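Local coordinates for cell death abnormality protein 2 (Caenorhabditis elegans, PDB 3QWX) that acts as a Crk-family SH2-SH3 signalling adaptor required for cell migration and for the engulfment of cell corpses, at residues N4-D7 against S13-F16; F9-F14 against P90-L95; E23-L28 against V62-I67; L39-S44 against S50-E55. All coordinates share one frame; numbering follows the deposited sequence.

How the contacts relate
All four contacts lie in the SH2 domain. Contacts 1 and 2 share Ser-13 and Phe-14, their centres about 8 Å apart, and pack the N-terminal segment against the face of the central sheet that carries Met-40; Trp-11 CE3 lies 3.7 Å from Met-40 CE. Contact 4, the hairpin of that sheet, holds a sulfate ion in what is probably, as in relatives, the phosphotyrosine pocket. Contact 3 covers the hairpin's other face with helix 21-29, its centre about 5 Å from that of contact 4, and His-64 stands beside the sulfate-binding arginine. Contacts 2 and 3, about 17 Å apart between centres, meet where Leu-95 CD1 is 4.0 Å from Ile-67 CG2.

Contact 1: residues N4-D7 against S13-F16; sequences NGFD and SFYF
With chi1 at 62° in Phe-6 and 44° in Phe-14, each ring is swung in between its own backbone N and carbonyl carbon, and from these positions the two phenyl groups point toward each other across the gap between the two segments. The contact is part of the hydrophobic packing at the start of the SH2 domain, where residues 4-7, an irregular segment, fold back beside the residues that lead into strand 15-16. The ring planes are almost perpendicular, at 87°, with the centroids 5.6 Å apart. The touching is done by one corner of each ring: Phe-6 CD1 sits 3.8 Å from Phe-14 CZ and hardly farther from CE2. The backbones themselves stay well separated, with Phe-6 CA and Phe-14 CA 9.5 Å apart, and the rings bridge the interval.

Phe-38, on strand 37-42, meets both rings edge-to-face, and Leu-96 of helix 92-98 touches both, which ties the pair to the sheet and to the second helix of the domain. Lys-100 binds Phe-6 twice, by a hydrogen bond to its carbonyl O and by a cation-pi contact with its ring. Phe-14 is buried, whereas Phe-6 is partly exposed. The Asp-7 carboxylate is engaged locally, OD1 accepting from the backbone N of Phe-9, and across the contact Asp-7 offers a main-chain atom: its carbonyl O lies near the plane of the Phe-14 ring, at the rim, 3.9 Å from CE2.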
loop_
_atom_site.group_PDB
_atom_site.type_symbol
_atom_site.label_atom_id
_atom_site.label_comp_id
_atom_site.label_asym_id
_atom_site.label_seq_id
_atom_site.Cartn_x
_atom_site.Cartn_y
_atom_site.Cartn_z
ATOM N N ASN A 4 12.602 10.684 5.971
ATOM C CA ASN A 4 12.823 10.712 4.528
ATOM C C ASN A 4 11.508 10.869 3.738
ATOM O O ASN A 4 10.657 11.684 4.108
ATOM C CB ASN A 4 13.618 9.479 4.069
ATOM C CG ASN A 4 14.911 9.268 4.867
ATOM O OD1 ASN A 4 14.914 9.326 6.103
ATOM N ND2 ASN A 4 16.016 8.995 4.155
ATOM N N GLY A 5 11.343 10.088 2.667
ATOM C CA GLY A 5 10.246 10.283 1.724
ATOM C C GLY A 5 8.922 9.617 2.081
ATOM O O GLY A 5 7.895 9.837 1.422
ATOM N N PHE A 6 8.947 8.791 3.118
ATOM C CA PHE A 6 7.754 8.134 3.617
ATOM C C PHE A 6 8.008 7.739 5.067
ATOM O O PHE A 6 9.150 7.731 5.529
ATOM C CB PHE A 6 7.396 6.910 2.760
ATOM C CG PHE A 6 8.452 5.833 2.771
ATOM C CD1 PHE A 6 8.394 4.790 3.697
ATOM C CD2 PHE A 6 9.498 5.861 1.868
ATOM C CE1 PHE A 6 9.361 3.798 3.707
ATOM C CE2 PHE A 6 10.479 4.871 1.880
ATOM C CZ PHE A 6 10.409 3.847 2.799
ATOM N N ASP A 7 6.935 7.437 5.785
ATOM C CA ASP A 7 7.034 7.007 7.170
ATOM C C ASP A 7 6.833 5.494 7.214
ATOM O O ASP A 7 5.734 5.004 6.927
ATOM C CB ASP A 7 5.984 7.736 8.016
ATOM C CG ASP A 7 6.029 7.339 9.488
ATOM O OD1 ASP A 7 6.821 6.440 9.850
ATOM O OD2 ASP A 7 5.259 7.931 10.281
ATOM N N SER A 13 -0.744 2.315 4.916
ATOM C CA SER A 13 -1.260 3.300 3.968
ATOM C C SER A 13 -0.626 3.181 2.572
ATOM O O SER A 13 -1.093 3.811 1.624
ATOM C CB SER A 13 -1.085 4.718 4.509
ATOM O OG SER A 13 -1.723 4.861 5.770
ATOM N N PHE A 14 0.446 2.401 2.435
ATOM C CA PHE A 14 0.893 2.049 1.079
ATOM C C PHE A 14 0.794 0.551 0.774
ATOM O O PHE A 14 1.536 0.006 -0.054
ATOM C CB PHE A 14 2.240 2.665 0.693
ATOM C CG PHE A 14 3.303 2.583 1.750
ATOM C CD1 PHE A 14 4.009 1.410 1.956
ATOM C CD2 PHE A 14 3.645 3.709 2.489
ATOM C CE1 PHE A 14 5.029 1.348 2.915
ATOM C CE2 PHE A 14 4.661 3.661 3.445
ATOM C CZ PHE A 14 5.345 2.477 3.661
ATOM N N TYR A 15 -0.170 -0.082 1.445
ATOM C CA TYR A 15 -0.456 -1.507 1.323
ATOM C C TYR A 15 -1.744 -1.687 0.503
ATOM O O TYR A 15 -2.743 -1.012 0.756
ATOM C CB TYR A 15 -0.582 -2.109 2.729
ATOM C CG TYR A 15 -1.190 -3.489 2.800
ATOM C CD1 TYR A 15 -0.643 -4.551 2.106
ATOM C CD2 TYR A 15 -2.305 -3.728 3.588
ATOM C CE1 TYR A 15 -1.205 -5.814 2.176
ATOM C CE2 TYR A 15 -2.869 -4.984 3.673
ATOM C CZ TYR A 15 -2.317 -6.025 2.966
ATOM O OH TYR A 15 -2.888 -7.276 3.050
ATOM N N PHE A 16 -1.703 -2.567 -0.496
ATOM C CA PHE A 16 -2.808 -2.719 -1.435
ATOM C C PHE A 16 -3.339 -4.157 -1.422
ATOM O O PHE A 16 -2.983 -4.975 -2.268
ATOM C CB PHE A 16 -2.383 -2.298 -2.847
ATOM C CG PHE A 16 -2.025 -0.834 -2.965
ATOM C CD1 PHE A 16 -0.757 -0.376 -2.605
ATOM C CD2 PHE A 16 -2.953 0.080 -3.427
ATOM C CE1 PHE A 16 -0.432 0.977 -2.700
ATOM C CE2 PHE A 16 -2.633 1.424 -3.538
ATOM C CZ PHE A 16 -1.366 1.878 -3.170
#

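Contact 2: residues F9-F14 against P90-L95; sequences FEWRSF and PDIPAL
Ile-92 and Pro-93, at the start of helix 92-98, form two adjacent bumps that fit against the aromatic side chains of the 3-10 segment 9-13. The CG2 methyl of Ile-92 sits over the five-membered ring of Trp-11, 3.8 Å from its centroid and only 6° off the normal, a well-centred CH-pi contact. The other branch reaches along the indole to the six-membered ring, where Ile-92 CD1 is 3.8 Å from Trp-11 CZ2. On the opposite indole face lies Arg-12 CG, so the ring is sandwiched between aliphatic groups.

Pro-93 fills the corner between the two aromatic rings. Its CB rests over the Phe-9 face, 3.6 Å from CD1, while its CG meets the edge of the Trp-11 ring at CD1, 4.0 Å away. Phe-9 leaves its backbone heading away from the helix, yet its ring comes back to the proline because CG lies beside the backbone N (chi1 -66°).

The helix start itself is fixed by Asp-91, the N-cap, whose OD1 accepts from Ala-94 N at 2.7 Å. Beyond the contact, Met-40 touches both Trp-11 and Ile-92. This is the SH2 arrangement in which the second helix and the N-terminal segment pack on one side of the central sheet.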
loop_
_atom_site.group_PDB
_atom_site.type_symbol
_atom_site.label_atom_id
_atom_site.label_comp_id
_atom_site.label_asym_id
_atom_site.label_seq_id
_atom_site.Cartn_x
_atom_site.Cartn_y
_atom_site.Cartn_z
ATOM N N PHE A 9 6.559 3.444 9.595
ATOM C CA PHE A 9 5.546 2.978 10.540
ATOM C C PHE A 9 4.125 3.033 9.962
ATOM O O PHE A 9 3.227 2.314 10.406
ATOM C CB PHE A 9 5.657 3.718 11.878
ATOM C CG PHE A 9 6.933 3.407 12.612
ATOM C CD1 PHE A 9 7.089 2.196 13.268
ATOM C CD2 PHE A 9 7.995 4.293 12.593
ATOM C CE1 PHE A 9 8.289 1.894 13.922
ATOM C CE2 PHE A 9 9.194 3.996 13.244
ATOM C CZ PHE A 9 9.332 2.792 13.899
ATOM N N GLU A 10 3.940 3.863 8.946
ATOM C CA GLU A 10 2.624 4.022 8.323
ATOM C C GLU A 10 2.476 3.226 7.024
ATOM O O GLU A 10 1.771 3.643 6.095
ATOM C CB GLU A 10 2.342 5.501 8.089
ATOM C CG GLU A 10 2.248 6.292 9.386
ATOM C CD GLU A 10 1.232 5.700 10.357
ATOM O OE1 GLU A 10 0.132 5.292 9.903
ATOM O OE2 GLU A 10 1.534 5.636 11.573
ATOM N N TRP A 11 3.109 2.058 6.977
ATOM C CA TRP A 11 3.147 1.257 5.755
ATOM C C TRP A 11 1.787 0.708 5.310
ATOM O O TRP A 11 1.600 0.374 4.136
ATOM C CB TRP A 11 4.157 0.117 5.889
ATOM C CG TRP A 11 3.802 -0.920 6.911
ATOM C CD1 TRP A 11 4.252 -0.988 8.199
ATOM C CD2 TRP A 11 2.937 -2.050 6.728
ATOM N NE1 TRP A 11 3.725 -2.089 8.827
ATOM C CE2 TRP A 11 2.907 -2.753 7.949
ATOM C CE3 TRP A 11 2.179 -2.532 5.653
ATOM C CZ2 TRP A 11 2.144 -3.916 8.125
ATOM C CZ3 TRP A 11 1.425 -3.689 5.831
ATOM C CH2 TRP A 11 1.414 -4.365 7.055
ATOM N N ARG A 12 0.846 0.609 6.243
ATOM C CA ARG A 12 -0.489 0.111 5.912
ATOM C C ARG A 12 -1.219 1.074 4.970
ATOM O O ARG A 12 -2.164 0.690 4.279
ATOM C CB ARG A 12 -1.294 -0.187 7.184
ATOM C CG ARG A 12 -0.798 -1.443 7.927
ATOM C CD ARG A 12 -1.483 -1.605 9.274
ATOM N NE ARG A 12 -1.103 -2.834 9.979
ATOM C CZ ARG A 12 -0.012 -2.974 10.729
ATOM N NH1 ARG A 12 0.852 -1.968 10.862
ATOM N NH2 ARG A 12 0.232 -4.131 11.335
ATOM N N SER A 13 -0.744 2.315 4.916
ATOM C CA SER A 13 -1.260 3.300 3.968
ATOM C C SER A 13 -0.626 3.181 2.572
ATOM O O SER A 13 -1.093 3.811 1.624
ATOM C CB SER A 13 -1.085 4.718 4.509
ATOM O OG SER A 13 -1.723 4.861 5.770
ATOM N N PHE A 14 0.446 2.401 2.435
ATOM C CA PHE A 14 0.893 2.049 1.079
ATOM C C PHE A 14 0.794 0.551 0.774
ATOM O O PHE A 14 1.536 0.006 -0.054
ATOM C CB PHE A 14 2.240 2.665 0.693
ATOM C CG PHE A 14 3.303 2.583 1.750
ATOM C CD1 PHE A 14 4.009 1.410 1.956
ATOM C CD2 PHE A 14 3.645 3.709 2.489
ATOM C CE1 PHE A 14 5.029 1.348 2.915
ATOM C CE2 PHE A 14 4.661 3.661 3.445
ATOM C CZ PHE A 14 5.345 2.477 3.661
ATOM N N PRO A 90 13.565 -6.730 12.708
ATOM C CA PRO A 90 12.675 -6.917 13.860
ATOM C C PRO A 90 11.210 -6.775 13.467
ATOM O O PRO A 90 10.351 -7.465 14.018
ATOM C CB PRO A 90 13.081 -5.781 14.801
ATOM C CG PRO A 90 14.500 -5.501 14.453
ATOM C CD PRO A 90 14.580 -5.693 12.959
ATOM N N ASP A 91 10.945 -5.887 12.512
ATOM C CA ASP A 91 9.587 -5.627 12.045
ATOM C C ASP A 91 9.601 -5.058 10.616
ATOM O O ASP A 91 10.667 -4.834 10.032
ATOM C CB ASP A 91 8.835 -4.699 13.027
ATOM C CG ASP A 91 9.600 -3.383 13.342
ATOM O OD1 ASP A 91 10.342 -2.854 12.483
ATOM O OD2 ASP A 91 9.438 -2.855 14.463
ATOM N N ILE A 92 8.415 -4.848 10.056
ATOM C CA ILE A 92 8.288 -4.301 8.713
ATOM C C ILE A 92 8.760 -2.834 8.619
ATOM O O ILE A 92 9.360 -2.439 7.625
ATOM C CB ILE A 92 6.835 -4.485 8.157
ATOM C CG1 ILE A 92 6.544 -5.974 7.908
ATOM C CG2 ILE A 92 6.635 -3.682 6.878
ATOM C CD1 ILE A 92 5.068 -6.304 7.646
ATOM N N PRO A 93 8.488 -2.011 9.648
ATOM C CA PRO A 93 9.024 -0.651 9.495
ATOM C C PRO A 93 10.554 -0.627 9.469
ATOM O O PRO A 93 11.150 0.152 8.707
ATOM C CB PRO A 93 8.456 0.084 10.715
ATOM C CG PRO A 93 7.140 -0.673 11.004
ATOM C CD PRO A 93 7.539 -2.111 10.773
ATOM N N ALA A 94 11.179 -1.477 10.278
ATOM C CA ALA A 94 12.629 -1.571 10.303
ATOM C C ALA A 94 13.151 -1.999 8.931
ATOM O O ALA A 94 14.135 -1.451 8.437
ATOM C CB ALA A 94 13.087 -2.541 11.385
ATOM N N LEU A 95 12.473 -2.966 8.313
ATOM C CA LEU A 95 12.827 -3.439 6.979
ATOM C C LEU A 95 12.727 -2.311 5.965
ATOM O O LEU A 95 13.631 -2.113 5.167
ATOM C CB LEU A 95 11.916 -4.605 6.559
ATOM C CG LEU A 95 12.063 -5.259 5.172
ATOM C CD1 LEU A 95 11.497 -6.672 5.166
ATOM C CD2 LEU A 95 11.426 -4.412 4.068
#

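Contact 3: residues E23-L28 against V62-I67; sequences EAHKLL and VCHYLI
Val-62 packs against His-25 where helix 21-29 lies over strand 62-69. The valine CB lies over one face of the imidazole, 3.8 Å from its centroid and 16° off the normal, a CH-pi contact. The two methyls divide: CG1 reaches back to the base of the histidine, while CG2 reaches the helix backbone one turn on, 3.6 Å from Leu-28 C and 4.2 Å from its CB. His-25 leaves the helix alongside the strand, and its CG, opposite the backbone N (chi1 -154°), brings the ring over the valine.

His-64, two residues on and on the same side of the strand, lies next to His-25, but the two rings are modelled too close for their fit to be trusted.

Farther out, Thr-52 of the neighbouring strand touches Ala-24, Leu-28, Val-62 and His-64. The Leu-28 carbonyl O accepts from Arg-54 NH1, which ties the end of this helical turn to the hairpin. His-64 also touches Arg-41, one of the residues that bind the sulfate ion. Helix segment 23-28 runs at 142° to strand segment 62-67, in keeping with the SH2 fold, whose first helix packs on the central sheet beside what is probably the phosphotyrosine pocket.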
loop_
_atom_site.group_PDB
_atom_site.type_symbol
_atom_site.label_atom_id
_atom_site.label_comp_id
_atom_site.label_asym_id
_atom_site.label_seq_id
_atom_site.Cartn_x
_atom_site.Cartn_y
_atom_site.Cartn_z
ATOM N N GLU A 23 -1.014 -6.838 -11.515
ATOM C CA GLU A 23 -1.459 -5.456 -11.527
ATOM C C GLU A 23 -0.373 -4.517 -11.009
ATOM O O GLU A 23 -0.114 -3.469 -11.605
ATOM C CB GLU A 23 -2.757 -5.246 -10.751
ATOM C CG GLU A 23 -3.304 -3.846 -11.003
ATOM C CD GLU A 23 -4.571 -3.521 -10.249
ATOM O OE1 GLU A 23 -5.050 -4.366 -9.454
ATOM O OE2 GLU A 23 -5.082 -2.398 -10.456
ATOM N N ALA A 24 0.252 -4.892 -9.898
ATOM C CA ALA A 24 1.381 -4.124 -9.352
ATOM C C ALA A 24 2.500 -3.911 -10.367
ATOM O O ALA A 24 3.063 -2.820 -10.474
ATOM C CB ALA A 24 1.931 -4.804 -8.094
ATOM N N HIS A 25 2.845 -4.968 -11.089
ATOM C CA HIS A 25 3.931 -4.908 -12.062
ATOM C C HIS A 25 3.583 -3.913 -13.169
ATOM O O HIS A 25 4.409 -3.097 -13.593
ATOM C CB HIS A 25 4.162 -6.297 -12.668
ATOM C CG HIS A 25 5.554 -6.515 -13.171
ATOM N ND1 HIS A 25 6.086 -5.814 -14.232
ATOM C CD2 HIS A 25 6.523 -7.363 -12.759
ATOM C CE1 HIS A 25 7.320 -6.219 -14.450
ATOM N NE2 HIS A 25 7.613 -7.154 -13.563
ATOM N N LYS A 26 2.354 -4.008 -13.654
ATOM C CA LYS A 26 1.862 -3.082 -14.660
ATOM C C LYS A 26 1.882 -1.639 -14.148
ATOM O O LYS A 26 2.417 -0.759 -14.808
ATOM C CB LYS A 26 0.444 -3.467 -15.090
ATOM C CG LYS A 26 -0.144 -2.568 -16.170
ATOM C CD LYS A 26 -1.669 -2.644 -16.180
ATOM C CE LYS A 26 -2.278 -1.608 -17.119
ATOM N NZ LYS A 26 -3.739 -1.849 -17.364
ATOM N N LEU A 27 1.296 -1.394 -12.976
ATOM C CA LEU A 27 1.235 -0.033 -12.439
ATOM C C LEU A 27 2.631 0.565 -12.214
ATOM O O LEU A 27 2.907 1.693 -12.622
ATOM C CB LEU A 27 0.416 0.006 -11.142
ATOM C CG LEU A 27 -1.070 -0.341 -11.278
ATOM C CD1 LEU A 27 -1.785 -0.246 -9.927
ATOM C CD2 LEU A 27 -1.754 0.551 -12.319
ATOM N N LEU A 28 3.512 -0.193 -11.567
ATOM C CA LEU A 28 4.848 0.306 -11.259
ATOM C C LEU A 28 5.760 0.340 -12.488
ATOM O O LEU A 28 6.780 1.038 -12.494
ATOM C CB LEU A 28 5.476 -0.477 -10.096
ATOM C CG LEU A 28 4.962 -0.052 -8.709
ATOM C CD1 LEU A 28 5.424 -1.003 -7.635
ATOM C CD2 LEU A 28 5.406 1.367 -8.349
ATOM N N VAL A 62 10.772 -3.680 -13.005
ATOM C CA VAL A 62 10.012 -3.835 -11.779
ATOM C C VAL A 62 10.391 -5.135 -11.067
ATOM O O VAL A 62 10.387 -6.196 -11.683
ATOM C CB VAL A 62 8.485 -3.759 -12.060
ATOM C CG1 VAL A 62 7.696 -3.969 -10.789
ATOM C CG2 VAL A 62 8.126 -2.402 -12.667
ATOM N N CYS A 63 10.725 -5.040 -9.778
ATOM C CA CYS A 63 11.080 -6.211 -8.964
ATOM C C CYS A 63 10.105 -6.441 -7.803
ATOM O O CYS A 63 9.533 -5.499 -7.261
ATOM C CB CYS A 63 12.509 -6.086 -8.399
ATOM S SG CYS A 63 13.781 -5.575 -9.579
ATOM N N HIS A 64 9.942 -7.703 -7.431
ATOM C CA HIS A 64 9.077 -8.108 -6.333
ATOM C C HIS A 64 9.879 -8.861 -5.271
ATOM O O HIS A 64 10.750 -9.668 -5.600
ATOM C CB HIS A 64 7.976 -9.030 -6.859
ATOM C CG HIS A 64 7.158 -8.431 -7.961
ATOM N ND1 HIS A 64 7.560 -8.450 -9.280
ATOM C CD2 HIS A 64 5.959 -7.804 -7.940
ATOM C CE1 HIS A 64 6.641 -7.861 -10.025
ATOM N NE2 HIS A 64 5.658 -7.465 -9.237
ATOM N N TYR A 65 9.563 -8.612 -4.003
ATOM C CA TYR A 65 10.253 -9.246 -2.882
ATOM C C TYR A 65 9.289 -9.851 -1.890
ATOM O O TYR A 65 8.369 -9.190 -1.417
ATOM C CB TYR A 65 11.136 -8.232 -2.153
ATOM C CG TYR A 65 12.131 -7.623 -3.085
ATOM C CD1 TYR A 65 13.372 -8.220 -3.286
ATOM C CD2 TYR A 65 11.820 -6.481 -3.800
ATOM C CE1 TYR A 65 14.278 -7.684 -4.159
ATOM C CE2 TYR A 65 12.709 -5.936 -4.674
ATOM C CZ TYR A 65 13.943 -6.539 -4.850
ATOM O OH TYR A 65 14.834 -5.994 -5.732
ATOM N N LEU A 66 9.517 -11.113 -1.566
ATOM C CA LEU A 66 8.701 -11.790 -0.581
ATOM C C LEU A 66 9.185 -11.357 0.803
ATOM O O LEU A 66 10.366 -11.479 1.123
ATOM C CB LEU A 66 8.848 -13.300 -0.740
ATOM C CG LEU A 66 7.754 -14.224 -0.213
ATOM C CD1 LEU A 66 8.354 -15.581 0.164
ATOM C CD2 LEU A 66 7.032 -13.617 0.960
ATOM N N ILE A 67 8.272 -10.837 1.611
ATOM C CA ILE A 67 8.594 -10.478 2.985
ATOM C C ILE A 67 8.051 -11.609 3.853
ATOM O O ILE A 67 6.839 -11.733 4.061
ATOM C CB ILE A 67 7.975 -9.120 3.380
ATOM C CG1 ILE A 67 8.545 -7.991 2.508
ATOM C CG2 ILE A 67 8.159 -8.836 4.891
ATOM C CD1 ILE A 67 7.980 -6.630 2.830
#

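Contact 4: residues L39-S44 against S50-E55; sequences LMRDSS and SLTVRE. With SO4 (sulfate ion), chain B.
Strands 39-42 and 50-54 pair antiparallel, with Leu-39/Thr-52 and Arg-41/Ser-50 as hydrogen-bonded pairs on either side of the non-hydrogen-bonded pair Met-40/Leu-51. This is the central hairpin of the SH2 domain, and Phe-38 to Ser-43 (FLMRDS) correspond to the family's FLVRES motif, with Arg-41 at the position of its arginine. The sulfate ion at the turn end, probably from the crystallisation solution, occupies the site expected for the phosphate of phosphotyrosine.

Arg-41 gives the sulfate two of its bonds. Its CG is held between the backbone N and carbonyl carbon (chi1 59°), and from there the chain extends to NE and lies across the strand opposite. The guanidinium is laid flat on Ser-50, whose CB is centred over one face, 3.4 Å from CZ. At its edge NE donates to Thr-52 OG1 at 2.9 Å, a bond that fixes the rotation of the group. Both remaining nitrogens then point at the anion: NH1 gives a nearly straight bond (174°) to sulfate O1 at 2.9 Å, and NH2 one to O3 at 3.1 Å.

On the other side of the hairpin, Met-40 CG packs on Leu-51 CD1 at 4.0 Å, facing Trp-11. Arg-21, from helix 21-29, adds a further bond to the sulfate through NH1. The loop after the strand closes round the ion: Ser-44 N bonds to both O1 and O4, Ser-44 OG to O2, and Ser-43 OG donates to sulfate O4 at 2.7 Å.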
loop_
_atom_site.group_PDB
_atom_site.type_symbol
_atom_site.label_atom_id
_atom_site.label_comp_id
_atom_site.label_asym_id
_atom_site.label_seq_id
_atom_site.Cartn_x
_atom_site.Cartn_y
_atom_site.Cartn_z
ATOM N N LEU A 39 5.264 -0.260 -3.563
ATOM C CA LEU A 39 4.070 -0.514 -2.784
ATOM C C LEU A 39 4.179 -1.865 -2.111
ATOM O O LEU A 39 5.021 -2.694 -2.477
ATOM C CB LEU A 39 2.818 -0.446 -3.658
ATOM C CG LEU A 39 2.728 -1.357 -4.889
ATOM C CD1 LEU A 39 2.341 -2.787 -4.507
ATOM C CD2 LEU A 39 1.702 -0.771 -5.854
ATOM N N MET A 40 3.321 -2.081 -1.123
ATOM C CA MET A 40 3.176 -3.392 -0.527
ATOM C C MET A 40 1.813 -3.964 -0.871
ATOM O O MET A 40 0.882 -3.230 -1.176
ATOM C CB MET A 40 3.366 -3.330 0.986
ATOM C CG MET A 40 4.845 -3.322 1.388
ATOM S SD MET A 40 4.984 -3.236 3.165
ATOM C CE MET A 40 4.326 -4.828 3.658
ATOM N N ARG A 41 1.726 -5.284 -0.840
ATOM C CA ARG A 41 0.515 -5.996 -1.227
ATOM C C ARG A 41 0.596 -7.393 -0.644
ATOM O O ARG A 41 1.601 -7.756 -0.032
ATOM C CB ARG A 41 0.404 -6.090 -2.749
ATOM C CG ARG A 41 1.570 -6.804 -3.390
ATOM C CD ARG A 41 1.485 -6.853 -4.906
ATOM N NE ARG A 41 2.715 -7.436 -5.445
ATOM C CZ ARG A 41 2.975 -8.740 -5.464
ATOM N NH1 ARG A 41 2.085 -9.592 -4.988
ATOM N NH2 ARG A 41 4.124 -9.195 -5.949
ATOM N N ASP A 42 -0.445 -8.188 -0.856
ATOM C CA ASP A 42 -0.394 -9.587 -0.445
ATOM C C ASP A 42 0.431 -10.449 -1.399
ATOM O O ASP A 42 0.393 -10.271 -2.616
ATOM C CB ASP A 42 -1.813 -10.139 -0.285
ATOM C CG ASP A 42 -2.587 -9.395 0.777
ATOM O OD1 ASP A 42 -2.039 -9.234 1.882
ATOM O OD2 ASP A 42 -3.716 -8.945 0.506
ATOM N N SER A 43 1.190 -11.382 -0.837
ATOM C CA SER A 43 1.863 -12.391 -1.640
ATOM C C SER A 43 0.892 -13.498 -2.076
ATOM O O SER A 43 -0.178 -13.657 -1.499
ATOM C CB SER A 43 3.017 -13.004 -0.839
ATOM O OG SER A 43 3.609 -14.080 -1.528
ATOM N N SER A 44 1.283 -14.270 -3.083
ATOM C CA SER A 44 0.536 -15.472 -3.450
ATOM C C SER A 44 0.675 -16.517 -2.336
ATOM O O SER A 44 -0.102 -17.472 -2.254
ATOM C CB SER A 44 1.021 -16.036 -4.792
ATOM O OG SER A 44 2.373 -16.470 -4.736
ATOM N N SER A 50 4.268 -8.915 -0.113
ATOM C CA SER A 50 5.177 -8.689 -1.212
ATOM C C SER A 50 5.434 -7.205 -1.305
ATOM O O SER A 50 4.515 -6.405 -1.186
ATOM C CB SER A 50 4.572 -9.177 -2.531
ATOM O OG SER A 50 4.744 -10.568 -2.682
ATOM N N LEU A 51 6.698 -6.860 -1.511
ATOM C CA LEU A 51 7.118 -5.504 -1.783
ATOM C C LEU A 51 7.424 -5.439 -3.273
ATOM O O LEU A 51 8.268 -6.190 -3.759
ATOM C CB LEU A 51 8.382 -5.191 -0.969
ATOM C CG LEU A 51 9.076 -3.846 -1.152
ATOM C CD1 LEU A 51 8.208 -2.683 -0.663
ATOM C CD2 LEU A 51 10.406 -3.860 -0.423
ATOM N N THR A 52 6.748 -4.546 -3.985
ATOM C CA THR A 52 6.968 -4.339 -5.426
ATOM C C THR A 52 7.552 -2.940 -5.681
ATOM O O THR A 52 7.012 -1.942 -5.199
ATOM C CB THR A 52 5.645 -4.533 -6.251
ATOM O OG1 THR A 52 5.088 -5.822 -5.971
ATOM C CG2 THR A 52 5.910 -4.430 -7.754
ATOM N N VAL A 53 8.656 -2.883 -6.432
ATOM C CA VAL A 53 9.455 -1.667 -6.596
ATOM C C VAL A 53 9.875 -1.429 -8.058
ATOM O O VAL A 53 10.286 -2.352 -8.752
ATOM C CB VAL A 53 10.755 -1.713 -5.733
ATOM C CG1 VAL A 53 11.349 -0.320 -5.560
ATOM C CG2 VAL A 53 10.490 -2.328 -4.378
ATOM N N ARG A 54 9.769 -0.186 -8.512
ATOM C CA ARG A 54 10.349 0.223 -9.794
ATOM C C ARG A 54 11.818 0.543 -9.529
ATOM O O ARG A 54 12.130 1.495 -8.807
ATOM C CB ARG A 54 9.631 1.470 -10.314
ATOM C CG ARG A 54 10.219 2.083 -11.582
ATOM C CD ARG A 54 10.152 1.152 -12.779
ATOM N NE ARG A 54 10.456 1.877 -14.014
ATOM C CZ ARG A 54 9.542 2.523 -14.744
ATOM N NH1 ARG A 54 8.269 2.515 -14.365
ATOM N NH2 ARG A 54 9.892 3.165 -15.857
ATOM N N GLU A 55 12.713 -0.269 -10.082
ATOM C CA GLU A 55 14.136 -0.173 -9.746
ATOM C C GLU A 55 15.001 0.221 -10.936
ATOM O O GLU A 55 16.176 0.555 -10.782
ATOM C CB GLU A 55 14.633 -1.487 -9.128
ATOM C CG GLU A 55 14.002 -1.761 -7.762
ATOM C CD GLU A 55 14.706 -2.840 -6.983
ATOM O OE1 GLU A 55 15.929 -2.716 -6.733
ATOM O OE2 GLU A 55 14.033 -3.812 -6.606
HETATM S S SO4 B . 3.726 -13.144 -5.385
HETATM O O1 SO4 B . 2.454 -12.489 -5.089
HETATM O O2 SO4 B . 3.503 -14.168 -6.401
HETATM O O3 SO4 B . 4.714 -12.194 -5.890
HETATM O O4 SO4 B . 4.246 -13.735 -4.160
#